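PDB 4KZK: L-arabinose ABC transporter, periplasmic L-arabinose-binding protein from Burkholderia thailandensis, which probably captures L-arabinose and related sugars such as the bound beta-D-galactose in the periplasm and delivers them to an ABC transporter. Local coordinates for residues A[46-51]-A[264-269]; A[144-149]-A[317-322]; A[174-179]-A[206-211]; A[140-145]-A[292-297]; A[97-102]-A[124-129]. All coordinates share one frame; numbering follows the deposited sequence.

Interaction 1. Residues A[46-51]-A[264-269]. With GAL (beta-D-galactopyranose), chain B.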
# COMPACT_ATOMS: atom_id res chain seq x y z
N PRO A 46 9.39 -7.53 0.09
CA PRO A 46 8.88 -8.84 0.55
C PRO A 46 8.57 -8.90 2.04
O PRO A 46 7.92 -9.83 2.47
CB PRO A 46 10.01 -9.80 0.21
CG PRO A 46 11.23 -8.94 0.28
CD PRO A 46 10.81 -7.63 -0.30
N ASP A 47 9.09 -7.94 2.81
CA ASP A 47 8.84 -7.87 4.25
C ASP A 47 7.55 -7.09 4.57
O ASP A 47 7.27 -6.82 5.74
CB ASP A 47 10.05 -7.30 4.99
CG ASP A 47 10.41 -5.90 4.56
OD1 ASP A 47 10.03 -5.48 3.44
OD2 ASP A 47 11.14 -5.20 5.32
N ASP A 48 6.80 -6.73 3.54
CA ASP A 48 5.44 -6.17 3.68
C ASP A 48 4.49 -7.32 3.35
O ASP A 48 4.52 -7.86 2.24
CB ASP A 48 5.27 -5.01 2.69
CG ASP A 48 3.83 -4.52 2.56
OD1 ASP A 48 2.92 -5.11 3.17
OD2 ASP A 48 3.64 -3.55 1.78
N PRO A 49 3.63 -7.71 4.32
CA PRO A 49 2.80 -8.91 4.13
C PRO A 49 1.80 -8.76 3.00
O PRO A 49 1.31 -9.76 2.51
CB PRO A 49 2.11 -9.07 5.47
CG PRO A 49 2.11 -7.72 6.09
CD PRO A 49 3.41 -7.09 5.64
N TRP A 50 1.50 -7.53 2.58
CA TRP A 50 0.69 -7.32 1.38
C TRP A 50 1.25 -8.07 0.18
O TRP A 50 0.50 -8.71 -0.58
CB TRP A 50 0.55 -5.82 1.07
CG TRP A 50 -0.14 -5.55 -0.21
CD1 TRP A 50 0.43 -5.15 -1.39
CD2 TRP A 50 -1.52 -5.72 -0.47
NE1 TRP A 50 -0.53 -5.04 -2.35
CE2 TRP A 50 -1.74 -5.38 -1.81
CE3 TRP A 50 -2.61 -6.14 0.31
CZ2 TRP A 50 -3.01 -5.46 -2.40
CZ3 TRP A 50 -3.85 -6.20 -0.28
CH2 TRP A 50 -4.04 -5.83 -1.61
N PHE A 51 2.57 -8.01 -0.01
CA PHE A 51 3.18 -8.65 -1.16
C PHE A 51 3.25 -10.15 -0.98
O PHE A 51 3.13 -10.90 -1.94
CB PHE A 51 4.54 -8.01 -1.46
CG PHE A 51 4.41 -6.61 -1.97
CD1 PHE A 51 3.82 -6.37 -3.18
CD2 PHE A 51 4.80 -5.53 -1.21
CE1 PHE A 51 3.62 -5.07 -3.61
CE2 PHE A 51 4.59 -4.24 -1.64
CZ PHE A 51 4.02 -4.01 -2.85
N GLY A 264 -4.58 2.66 9.05
CA GLY A 264 -3.75 2.29 7.92
C GLY A 264 -4.50 1.91 6.68
O GLY A 264 -5.72 2.11 6.59
N ILE A 265 -3.74 1.39 5.72
CA ILE A 265 -4.25 0.81 4.47
C ILE A 265 -3.53 -0.52 4.24
O ILE A 265 -2.30 -0.58 4.38
CB ILE A 265 -4.01 1.74 3.27
CG1 ILE A 265 -4.77 3.05 3.46
CG2 ILE A 265 -4.40 1.05 1.97
CD1 ILE A 265 -4.33 4.14 2.50
N ASN A 266 -4.34 -1.55 3.95
CA ASN A 266 -4.00 -2.91 3.48
C ASN A 266 -4.85 -3.94 4.19
O ASN A 266 -5.47 -4.76 3.57
CB ASN A 266 -2.54 -3.29 3.63
CG ASN A 266 -1.63 -2.61 2.66
OD1 ASN A 266 -2.09 -2.01 1.68
ND2 ASN A 266 -0.32 -2.72 2.89
N GLY A 267 -4.87 -3.86 5.51
CA GLY A 267 -5.61 -4.82 6.32
C GLY A 267 -5.00 -6.21 6.37
O GLY A 267 -5.67 -7.20 6.66
N SER A 268 -3.69 -6.28 6.07
CA SER A 268 -2.92 -7.52 6.11
C SER A 268 -2.24 -7.67 7.48
O SER A 268 -2.71 -7.11 8.48
CB SER A 268 -1.90 -7.54 4.96
OG SER A 268 -1.23 -8.77 4.86
N GLN A 269 -1.16 -8.45 7.54
CA GLN A 269 -0.66 -8.92 8.83
C GLN A 269 -0.14 -7.85 9.77
O GLN A 269 -0.15 -8.05 10.96
CB GLN A 269 0.39 -10.02 8.61
CG GLN A 269 -0.12 -11.23 7.80
CD GLN A 269 -1.30 -11.95 8.44
OE1 GLN A 269 -2.29 -12.32 7.78
NE2 GLN A 269 -1.22 -12.12 9.70
C1 GAL B . 1.87 -0.23 -2.40
C2 GAL B . 2.23 -0.35 -0.92
C3 GAL B . 1.60 -1.63 -0.37
C4 GAL B . 0.11 -1.64 -0.67
C5 GAL B . -0.10 -1.50 -2.16
C6 GAL B . -1.58 -1.44 -2.52
O1 GAL B . 2.36 1.02 -2.86
O2 GAL B . 3.64 -0.39 -0.82
O3 GAL B . 1.85 -1.77 1.03
O4 GAL B . -0.56 -0.64 0.05
O5 GAL B . 0.46 -0.26 -2.57
O6 GAL B . -1.75 -1.30 -3.92
O HOH W 1 1.12 -4.16 4.97
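Hydroxyl O3 of the galactose is gripped by both segments, donating to D48 OD2 at 2.6 Å and accepting from N266 ND2 at 3.0 Å. The second bond is nearly straight, 170° at the hydrogen. N266 also turns its OD1 to the sugar, taking the proton of O4 at 2.6 Å; an amide suits this post because it donates from one branch and accepts on the other. The D48 carboxylate and the N266 amide meet tip to tip, their planes 20° apart, and water 1 donates to D48 OD1 while accepting from N266 ND2. This is the ligand cleft of a type I periplasmic binding protein, where loops of the two lobes close on the sugar. With CG anti to its backbone N (chi1 169°), D48 also N-caps helix 49-65: W50 N, lying above the carboxylate plane, donates to OD1 at 2.9 Å. W50 lays one ring face over sugar C4, CD1 coming to 3.6 Å, while its NE1 is bonded to D123. Behind these polar groups P49, whose missing N-H costs nothing in the first turn of a helix, packs CB 3.4 Å from S268 OG, a hydroxyl bonded to D53.

Interaction 2. Residues A[144-149]-A[317-322]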
# COMPACT_ATOMS: atom_id res chain seq x y z
N ALA A 144 -6.86 5.25 -4.96
CA ALA A 144 -6.09 5.78 -3.85
C ALA A 144 -6.73 6.95 -3.12
O ALA A 144 -6.76 6.99 -1.89
CB ALA A 144 -4.68 6.13 -4.29
N TYR A 145 -7.24 7.91 -3.88
CA TYR A 145 -7.87 9.07 -3.27
C TYR A 145 -9.10 8.66 -2.47
O TYR A 145 -9.24 9.08 -1.31
CB TYR A 145 -8.22 10.13 -4.32
CG TYR A 145 -8.79 11.38 -3.67
CD1 TYR A 145 -7.96 12.33 -3.07
CD2 TYR A 145 -10.17 11.58 -3.60
CE1 TYR A 145 -8.49 13.44 -2.43
CE2 TYR A 145 -10.70 12.68 -2.96
CZ TYR A 145 -9.85 13.62 -2.38
OH TYR A 145 -10.40 14.73 -1.74
N ARG A 146 -9.96 7.82 -3.05
CA ARG A 146 -11.15 7.36 -2.35
C ARG A 146 -10.82 6.54 -1.11
O ARG A 146 -11.46 6.67 -0.09
CB ARG A 146 -12.06 6.54 -3.27
CG ARG A 146 -12.72 7.37 -4.35
CD ARG A 146 -13.92 6.69 -4.99
NE ARG A 146 -13.97 5.25 -4.75
CZ ARG A 146 -13.62 4.29 -5.61
NH1 ARG A 146 -13.22 4.53 -6.85
NH2 ARG A 146 -13.69 3.04 -5.20
N ILE A 147 -9.77 5.74 -1.19
CA ILE A 147 -9.28 4.95 -0.04
C ILE A 147 -8.84 5.90 1.07
O ILE A 147 -9.16 5.72 2.24
CB ILE A 147 -8.10 4.05 -0.46
CG1 ILE A 147 -8.55 3.00 -1.49
CG2 ILE A 147 -7.48 3.36 0.76
CD1 ILE A 147 -9.60 2.03 -1.00
N GLY A 148 -8.06 6.89 0.69
CA GLY A 148 -7.69 7.93 1.64
C GLY A 148 -8.88 8.60 2.31
O GLY A 148 -8.86 8.86 3.53
N ARG A 149 -9.91 8.94 1.53
CA ARG A 149 -11.12 9.49 2.13
C ARG A 149 -11.68 8.56 3.20
O ARG A 149 -12.14 9.03 4.25
CB ARG A 149 -12.18 9.75 1.06
CG ARG A 149 -11.82 10.82 0.05
CD ARG A 149 -11.67 12.20 0.66
NE ARG A 149 -12.92 12.75 1.16
CZ ARG A 149 -13.40 13.96 0.89
NH1 ARG A 149 -12.75 14.80 0.07
NH2 ARG A 149 -14.53 14.34 1.45
N LEU A 317 -8.76 -0.18 -10.83
CA LEU A 317 -8.55 0.47 -9.55
C LEU A 317 -9.52 -0.12 -8.55
O LEU A 317 -10.73 0.03 -8.67
CB LEU A 317 -8.77 1.96 -9.66
CG LEU A 317 -7.75 2.68 -10.53
CD1 LEU A 317 -8.12 4.16 -10.56
CD2 LEU A 317 -6.31 2.46 -10.07
N THR A 318 -8.95 -0.81 -7.56
CA THR A 318 -9.72 -1.62 -6.61
C THR A 318 -10.12 -0.85 -5.35
O THR A 318 -9.64 0.24 -5.07
CB THR A 318 -8.91 -2.84 -6.20
OG1 THR A 318 -7.75 -2.43 -5.45
CG2 THR A 318 -8.50 -3.68 -7.43
N SER A 319 -11.06 -1.43 -4.61
CA SER A 319 -11.68 -0.76 -3.49
C SER A 319 -11.39 -1.45 -2.17
O SER A 319 -10.86 -2.56 -2.14
CB SER A 319 -13.21 -0.71 -3.70
OG SER A 319 -13.55 0.15 -4.79
N GLY A 320 -11.77 -0.79 -1.09
CA GLY A 320 -11.53 -1.30 0.24
C GLY A 320 -12.65 -0.99 1.21
O GLY A 320 -13.54 -0.20 0.91
N THR A 321 -12.60 -1.62 2.38
CA THR A 321 -13.54 -1.33 3.44
C THR A 321 -12.82 -1.29 4.78
O THR A 321 -11.81 -1.97 4.99
CB THR A 321 -14.67 -2.36 3.55
OG1 THR A 321 -14.12 -3.62 3.89
CG2 THR A 321 -15.44 -2.46 2.23
N LEU A 322 -13.36 -0.49 5.69
CA LEU A 322 -12.74 -0.32 6.99
C LEU A 322 -12.85 -1.58 7.84
O LEU A 322 -13.94 -2.15 7.96
CB LEU A 322 -13.37 0.85 7.73
CG LEU A 322 -12.95 0.99 9.19
CD1 LEU A 322 -11.51 1.43 9.26
CD2 LEU A 322 -13.89 1.95 9.91
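I147 points its CD1 end at the backbone of G320, while R146 extends its guanidinium to S319. In one of its two modelled conformers the isoleucine has CG1 anti to the carbonyl carbon (chi1 -64°), and a second bend carries CD1 to 3.6 Å from G320 N. Glycine has no side chain between this methyl and the main chain, so a branched apolar residue can rest on the strand. In the arginine chi3 is nearly eclipsed (-18°), which swings NE round, and the flat end presents an edge to the serine: S319 OG lies in the guanidinium plane, 2.9 Å from NH2. A small hydroxyl and a flexible cation suit this exposed margin, where R146 is probably less firmly fixed, whereas I147 is buried and touches I142 and I287. G320 O is held by Q150 of the same helix, and T318 OG1 is bonded to H294. The start of helix 144-161 lies against the break in strand 315-324, consistent with the interlobe hinge of type I periplasmic binding proteins.

Interaction 3. Residues A[174-179]-A[206-211]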
# COMPACT_ATOMS: atom_id res chain seq x y z
N LEU A 174 1.97 11.21 7.45
CA LEU A 174 3.21 10.54 7.04
C LEU A 174 3.28 10.58 5.53
O LEU A 174 2.43 9.99 4.86
CB LEU A 174 3.24 9.08 7.49
CG LEU A 174 3.30 8.84 8.98
CD1 LEU A 174 2.94 7.37 9.25
CD2 LEU A 174 4.66 9.19 9.55
N ALA A 175 4.29 11.27 4.99
CA ALA A 175 4.28 11.60 3.58
C ALA A 175 5.40 10.93 2.79
O ALA A 175 6.56 10.91 3.22
CB ALA A 175 4.39 13.10 3.41
N TYR A 176 5.04 10.42 1.63
CA TYR A 176 6.01 9.92 0.67
C TYR A 176 5.49 10.39 -0.69
O TYR A 176 5.10 9.58 -1.55
CB TYR A 176 6.17 8.41 0.76
CG TYR A 176 7.36 7.88 0.03
CD1 TYR A 176 8.64 8.05 0.54
CD2 TYR A 176 7.22 7.12 -1.12
CE1 TYR A 176 9.75 7.53 -0.10
CE2 TYR A 176 8.33 6.59 -1.77
CZ TYR A 176 9.60 6.80 -1.25
OH TYR A 176 10.72 6.29 -1.88
N ASP A 177 5.47 11.71 -0.83
CA ASP A 177 4.76 12.37 -1.92
C ASP A 177 5.37 12.15 -3.30
O ASP A 177 4.72 12.44 -4.30
CB ASP A 177 4.62 13.87 -1.65
CG ASP A 177 3.59 14.19 -0.58
OD1 ASP A 177 2.86 13.30 -0.11
OD2 ASP A 177 3.47 15.36 -0.21
N GLN A 178 6.59 11.62 -3.35
CA GLN A 178 7.22 11.32 -4.64
C GLN A 178 6.53 10.16 -5.39
O GLN A 178 6.72 10.00 -6.60
CB GLN A 178 8.69 10.99 -4.44
CG GLN A 178 8.91 9.68 -3.70
CD GLN A 178 10.32 9.53 -3.21
OE1 GLN A 178 10.73 10.14 -2.20
NE2 GLN A 178 11.07 8.67 -3.88
N LEU A 179 5.74 9.36 -4.68
CA LEU A 179 4.99 8.28 -5.32
C LEU A 179 3.51 8.66 -5.41
O LEU A 179 2.86 8.79 -4.38
CB LEU A 179 5.16 7.00 -4.54
CG LEU A 179 4.43 5.76 -5.06
CD1 LEU A 179 5.01 5.30 -6.40
CD2 LEU A 179 4.45 4.64 -4.04
N ALA A 206 4.97 14.97 7.81
CA ALA A 206 6.07 14.16 8.32
C ALA A 206 6.65 13.38 7.13
O ALA A 206 6.37 12.19 6.94
CB ALA A 206 5.58 13.22 9.41
N PRO A 207 7.51 14.03 6.33
CA PRO A 207 8.07 13.41 5.14
C PRO A 207 9.06 12.29 5.49
O PRO A 207 9.94 12.46 6.31
CB PRO A 207 8.78 14.58 4.43
CG PRO A 207 9.18 15.47 5.54
CD PRO A 207 8.03 15.40 6.52
N GLU A 208 8.89 11.16 4.84
CA GLU A 208 9.66 9.94 5.09
C GLU A 208 10.82 9.77 4.13
O GLU A 208 10.68 10.02 2.94
CB GLU A 208 8.74 8.73 4.92
CG GLU A 208 7.56 8.70 5.88
CD GLU A 208 6.47 7.74 5.48
OE1 GLU A 208 6.24 7.56 4.26
OE2 GLU A 208 5.83 7.17 6.39
N MET A 209 11.96 9.29 4.63
CA MET A 209 13.10 9.01 3.77
C MET A 209 12.81 7.76 2.94
O MET A 209 13.19 7.69 1.77
CB MET A 209 14.37 8.80 4.59
CG MET A 209 15.60 8.54 3.74
SD MET A 209 17.13 8.50 4.68
CE MET A 209 17.36 10.23 5.08
N THR A 210 12.15 6.79 3.57
CA THR A 210 11.75 5.53 2.95
C THR A 210 10.31 5.26 3.36
O THR A 210 9.93 5.59 4.49
CB THR A 210 12.65 4.36 3.41
OG1 THR A 210 12.75 4.37 4.85
CG2 THR A 210 14.06 4.47 2.84
N ALA A 211 9.53 4.66 2.47
CA ALA A 211 8.12 4.40 2.69
C ALA A 211 7.98 3.04 3.38
O ALA A 211 7.54 2.05 2.76
CB ALA A 211 7.37 4.41 1.37
O HOH W 2 9.38 11.95 1.47
O HOH W 3 12.91 6.28 -0.67
O HOH W 4 12.28 10.03 0.28
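Y176 has CG anti to its backbone N (chi1 -167°), and chi2 of 74° turns the ring so that one face receives A211. The alanine CB stands 3.7 Å from the ring centroid and 13° off the normal, a CH-pi contact that a single small methyl can make over the centre. Q178 CG covers the opposite face nearer the rim, and E208 O and M209 O lie at the ring edge, in its plane. Water 3 joins the phenol OH to M209 O. Before these loops the two segments are neighbouring parallel strands of one beta-alpha-beta unit, 170-175, 180-195 and 203-207, in the Rossmann-like lobe. A175 bonds both ways: its N donates to A206 O at 3.0 Å, and its O accepts from E208 N at 2.8 Å. E208, extended beyond CG, crosses L174 obliquely and brings OE2 to 3.4 Å from L174 CB. Its methylenes run past A175 O, OE1 lies by Y176 CB, and the side chain touches A216 and T242 of helices 213-226 and 240-252.

Interaction 4. Residues A[140-145]-A[292-297]. With GAL (beta-D-galactopyranose), chain B.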
# COMPACT_ATOMS: atom_id res chain seq x y z
N MET A 140 -2.89 -2.63 -12.33
CA MET A 140 -3.91 -2.75 -11.30
C MET A 140 -3.40 -2.13 -10.03
O MET A 140 -2.30 -2.46 -9.58
CB MET A 140 -4.30 -4.20 -11.04
CG MET A 140 -5.44 -4.32 -10.04
SD MET A 140 -5.95 -5.99 -9.59
CE MET A 140 -6.56 -6.60 -11.16
N GLY A 141 -4.17 -1.20 -9.47
CA GLY A 141 -3.84 -0.61 -8.18
C GLY A 141 -5.10 -0.29 -7.44
O GLY A 141 -6.18 -0.72 -7.84
N ILE A 142 -4.97 0.47 -6.36
CA ILE A 142 -6.12 0.83 -5.56
C ILE A 142 -6.65 2.20 -6.00
O ILE A 142 -5.90 3.02 -6.54
CB ILE A 142 -5.83 0.81 -4.04
CG1 ILE A 142 -4.92 1.96 -3.58
CG2 ILE A 142 -5.24 -0.53 -3.66
CD1 ILE A 142 -4.75 2.01 -2.08
N SER A 143 -7.93 2.45 -5.73
CA SER A 143 -8.51 3.78 -5.94
C SER A 143 -8.07 4.70 -4.81
O SER A 143 -8.76 4.90 -3.82
CB SER A 143 -10.05 3.71 -6.04
OG SER A 143 -10.54 4.94 -6.60
N ALA A 144 -6.86 5.25 -4.96
CA ALA A 144 -6.09 5.78 -3.85
C ALA A 144 -6.73 6.95 -3.12
O ALA A 144 -6.76 6.99 -1.89
CB ALA A 144 -4.68 6.13 -4.29
N TYR A 145 -7.24 7.91 -3.88
CA TYR A 145 -7.87 9.07 -3.27
C TYR A 145 -9.10 8.66 -2.47
O TYR A 145 -9.24 9.08 -1.31
CB TYR A 145 -8.22 10.13 -4.32
CG TYR A 145 -8.79 11.38 -3.67
CD1 TYR A 145 -7.96 12.33 -3.07
CD2 TYR A 145 -10.17 11.58 -3.60
CE1 TYR A 145 -8.49 13.44 -2.43
CE2 TYR A 145 -10.70 12.68 -2.96
CZ TYR A 145 -9.85 13.62 -2.38
OH TYR A 145 -10.40 14.73 -1.74
N ARG A 292 -6.52 -10.90 -3.48
CA ARG A 292 -6.93 -11.82 -4.53
C ARG A 292 -7.01 -11.11 -5.88
O ARG A 292 -6.61 -11.67 -6.91
CB ARG A 292 -8.29 -12.45 -4.21
CG ARG A 292 -8.63 -13.58 -5.16
CD ARG A 292 -9.98 -14.19 -4.81
NE ARG A 292 -10.00 -14.76 -3.47
CZ ARG A 292 -9.68 -16.01 -3.15
NH1 ARG A 292 -9.26 -16.87 -4.08
NH2 ARG A 292 -9.78 -16.41 -1.88
N LEU A 293 -7.53 -9.89 -5.88
CA LEU A 293 -7.59 -9.11 -7.13
C LEU A 293 -6.16 -8.81 -7.62
O LEU A 293 -5.83 -9.08 -8.77
CB LEU A 293 -8.38 -7.82 -6.95
CG LEU A 293 -9.84 -7.95 -6.49
CD1 LEU A 293 -10.49 -6.59 -6.31
CD2 LEU A 293 -10.64 -8.81 -7.45
N HIS A 294 -5.31 -8.31 -6.73
CA HIS A 294 -3.96 -7.92 -7.11
C HIS A 294 -3.00 -9.07 -7.38
O HIS A 294 -2.01 -8.88 -8.07
CB HIS A 294 -3.37 -7.00 -6.03
CG HIS A 294 -4.03 -5.65 -5.97
ND1 HIS A 294 -3.32 -4.48 -5.83
CD2 HIS A 294 -5.34 -5.30 -6.01
CE1 HIS A 294 -4.16 -3.46 -5.79
NE2 HIS A 294 -5.39 -3.93 -5.91
N GLY A 295 -3.28 -10.26 -6.85
CA GLY A 295 -2.42 -11.43 -7.03
C GLY A 295 -3.00 -12.46 -7.98
O GLY A 295 -2.29 -12.96 -8.85
N TYR A 296 -4.27 -12.82 -7.79
CA TYR A 296 -4.87 -13.87 -8.61
C TYR A 296 -5.36 -13.28 -9.95
O TYR A 296 -5.00 -13.82 -11.01
CB TYR A 296 -5.97 -14.59 -7.80
CG TYR A 296 -6.58 -15.82 -8.44
CD1 TYR A 296 -7.55 -15.68 -9.39
CD2 TYR A 296 -6.19 -17.09 -8.05
CE1 TYR A 296 -8.13 -16.79 -9.98
CE2 TYR A 296 -6.76 -18.23 -8.63
CZ TYR A 296 -7.73 -18.06 -9.60
OH TYR A 296 -8.33 -19.16 -10.20
N ASP A 297 -6.12 -12.19 -9.93
CA ASP A 297 -6.71 -11.65 -11.17
C ASP A 297 -5.67 -11.07 -12.12
O ASP A 297 -5.80 -11.19 -13.34
CB ASP A 297 -7.79 -10.59 -10.91
CG ASP A 297 -9.06 -11.19 -10.34
OD1 ASP A 297 -9.04 -12.37 -9.98
OD2 ASP A 297 -10.05 -10.45 -10.25
C1 GAL B . 1.87 -0.23 -2.40
C2 GAL B . 2.23 -0.35 -0.92
C3 GAL B . 1.60 -1.63 -0.37
C4 GAL B . 0.11 -1.64 -0.67
C5 GAL B . -0.10 -1.50 -2.16
C6 GAL B . -1.58 -1.44 -2.52
O1 GAL B . 2.36 1.02 -2.86
O2 GAL B . 3.64 -0.39 -0.82
O3 GAL B . 1.85 -1.77 1.03
O4 GAL B . -0.56 -0.64 0.05
O5 GAL B . 0.46 -0.26 -2.57
O6 GAL B . -1.75 -1.30 -3.92
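L293 meets M140 first, its carbonyl O only 3.2 Å from the thioether SD. H294 comes next and carries most of the contact. M140 CG lies over one face of the imidazole, a CH-pi contact 17° off the ring normal, and SD approaches obliquely to 3.7 Å from CD2. At CE1 the ring abuts the backbone of G141, with C at 3.7 Å, and I142 CG2. Histidine suits this site because it is flat and polar at both nitrogens: NE2 is bonded to T318, and ND1 to D123, which itself hydrogen-bonds the galactose, so that H294 positions it from the second shell. I142 CG2 and H294 CE1 both border galactose O6. D297 closes the segment, its CB 4.2 Å from M140 CE, which chi3 (-64°) bends toward the helix. Strand 140-142 and helix 292-297 run almost antiparallel (171°), their axes 8.9 Å apart, with strand 315-324 beside M140 and I142 and helix 49-65 against H294 and Y296.

Interaction 5. Residues A[97-102]-A[124-129]. With GAL (beta-D-galactopyranose), chain B.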
# COMPACT_ATOMS: atom_id res chain seq x y z
N ILE A 97 4.93 -6.77 -12.00
CA ILE A 97 5.92 -6.14 -11.12
C ILE A 97 5.34 -4.96 -10.35
O ILE A 97 4.61 -4.16 -10.90
CB ILE A 97 7.19 -5.72 -11.91
CG1 ILE A 97 8.26 -5.14 -10.98
CG2 ILE A 97 6.85 -4.77 -13.06
CD1 ILE A 97 9.66 -5.11 -11.56
N CYS A 98 5.69 -4.89 -9.07
CA CYS A 98 5.55 -3.66 -8.29
C CYS A 98 6.96 -3.17 -8.06
O CYS A 98 7.67 -3.68 -7.20
CB CYS A 98 4.84 -3.87 -6.95
SG CYS A 98 4.65 -2.27 -6.07
N ALA A 99 7.39 -2.21 -8.88
CA ALA A 99 8.76 -1.76 -8.86
C ALA A 99 9.04 -0.91 -7.63
O ALA A 99 8.15 -0.27 -7.09
CB ALA A 99 9.06 -0.98 -10.14
N PRO A 100 10.31 -0.84 -7.19
CA PRO A 100 10.69 -0.05 -6.03
C PRO A 100 10.83 1.43 -6.37
O PRO A 100 10.92 2.25 -5.46
CB PRO A 100 12.03 -0.66 -5.64
CG PRO A 100 12.59 -1.19 -6.89
CD PRO A 100 11.43 -1.64 -7.70
N ASP A 101 10.91 1.74 -7.67
CA ASP A 101 11.05 3.09 -8.18
C ASP A 101 10.30 3.09 -9.51
O ASP A 101 10.75 2.50 -10.47
CB ASP A 101 12.53 3.43 -8.39
CG ASP A 101 12.75 4.79 -9.07
OD1 ASP A 101 11.77 5.48 -9.42
OD2 ASP A 101 13.93 5.19 -9.20
N VAL A 102 9.15 3.76 -9.54
CA VAL A 102 8.30 3.74 -10.75
C VAL A 102 8.97 4.37 -11.97
O VAL A 102 8.60 4.08 -13.10
CB VAL A 102 6.90 4.37 -10.50
CG1 VAL A 102 6.07 3.48 -9.58
CG2 VAL A 102 6.98 5.77 -9.94
N ASP A 124 1.94 0.01 -7.93
CA ASP A 124 2.67 1.23 -8.20
C ASP A 124 2.87 1.33 -9.70
O ASP A 124 3.63 0.57 -10.29
CB ASP A 124 4.00 1.24 -7.48
CG ASP A 124 3.89 1.15 -5.96
OD1 ASP A 124 2.75 1.08 -5.44
OD2 ASP A 124 4.95 1.14 -5.29
N GLN A 125 2.21 2.31 -10.32
CA GLN A 125 2.18 2.41 -11.77
C GLN A 125 3.49 2.96 -12.33
O GLN A 125 4.00 3.97 -11.86
CB GLN A 125 0.99 3.29 -12.23
CG GLN A 125 0.72 3.21 -13.72
CD GLN A 125 -0.53 3.98 -14.12
OE1 GLN A 125 -0.98 4.91 -13.41
NE2 GLN A 125 -1.10 3.61 -15.26
N LEU A 126 4.02 2.29 -13.36
CA LEU A 126 5.28 2.71 -13.97
C LEU A 126 5.08 4.02 -14.75
O LEU A 126 4.01 4.24 -15.34
CB LEU A 126 5.81 1.60 -14.89
CG LEU A 126 6.15 0.26 -14.22
CD1 LEU A 126 6.53 -0.76 -15.28
CD2 LEU A 126 7.25 0.41 -13.20
N VAL A 127 6.10 4.88 -14.75
CA VAL A 127 6.01 6.20 -15.40
C VAL A 127 7.27 6.51 -16.18
O VAL A 127 8.33 5.91 -15.96
CB VAL A 127 5.79 7.35 -14.39
CG1 VAL A 127 4.53 7.12 -13.57
CG2 VAL A 127 7.02 7.53 -13.49
N ASP A 128 7.14 7.47 -17.09
CA ASP A 128 8.26 7.94 -17.88
C ASP A 128 8.99 9.10 -17.19
O ASP A 128 8.69 9.45 -16.04
CB ASP A 128 7.80 8.28 -19.32
CG ASP A 128 6.84 9.46 -19.39
OD1 ASP A 128 6.86 10.36 -18.52
OD2 ASP A 128 6.06 9.48 -20.36
N GLY A 129 9.94 9.72 -17.89
CA GLY A 129 10.81 10.74 -17.31
C GLY A 129 10.13 12.04 -16.93
O GLY A 129 10.72 12.86 -16.22
C1 GAL B . 1.87 -0.23 -2.40
C2 GAL B . 2.23 -0.35 -0.92
C3 GAL B . 1.60 -1.63 -0.37
C4 GAL B . 0.11 -1.64 -0.67
C5 GAL B . -0.10 -1.50 -2.16
C6 GAL B . -1.58 -1.44 -2.52
O1 GAL B . 2.36 1.02 -2.86
O2 GAL B . 3.64 -0.39 -0.82
O3 GAL B . 1.85 -1.77 1.03
O4 GAL B . -0.56 -0.64 0.05
O5 GAL B . 0.46 -0.26 -2.57
O6 GAL B . -1.75 -1.30 -3.92
O HOH W 5 5.53 -1.35 -10.86
O HOH W 6 7.37 2.17 -5.84
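Water 5 stands between A99 and D124 where the chain leaves two neighbouring parallel strands: it accepts from A99 N at 2.8 Å and donates to D124 O and I97 O. This is the C-terminal edge of the sheet in the N-terminal Rossmann-like lobe, where strands 94-98 and 118-122 run out into loops that line the sugar cleft. Water 6 repeats the bridge, donating to A99 O and D124 OD2. Beyond the waters V102 packs on D124, crossing it at about a right angle, CG1 3.7 Å from D124 CB and near Q125 O. Its CG2 lies 4.0 Å from V127 CG2, a branched residue suiting this apolar fit. V127 N donates to V102 O at 3.1 Å, almost straight (173°). A99 CB rests on L126 CD2. C98, which may by prediction be involved in sugar binding, does not touch the galactose but backs D124, SG 3.5 Å from its CG. D124 OD2 forms a salt bridge with K44, and OD1 accepts the proton of galactose O1 at 2.6 Å.

Overall arrangement
Interactions 1, 4 and 5 touch the galactose: interaction 1 binds O3 and O4 and lays W50 against C4 and C5, interaction 4 borders O6 and interaction 5 binds O1. Interaction 1 meets interaction 4 through W50 CZ2, 3.6 Å from H294 ND1, and interaction 5 through F51 CZ, 3.7 Å from C98 SG. Interactions 2 and 4, centres about 10 Å apart, share A144 and Y145, and T318 bonds G141 and H294, linking the probable hinge to the pocket wall. Interaction 3, about 17 Å from interaction 1 between centres, reaches across the cleft: L179 CD1 is 3.8 Å from V102 CG1 of interaction 5, so the lobes also touch beside the sugar site.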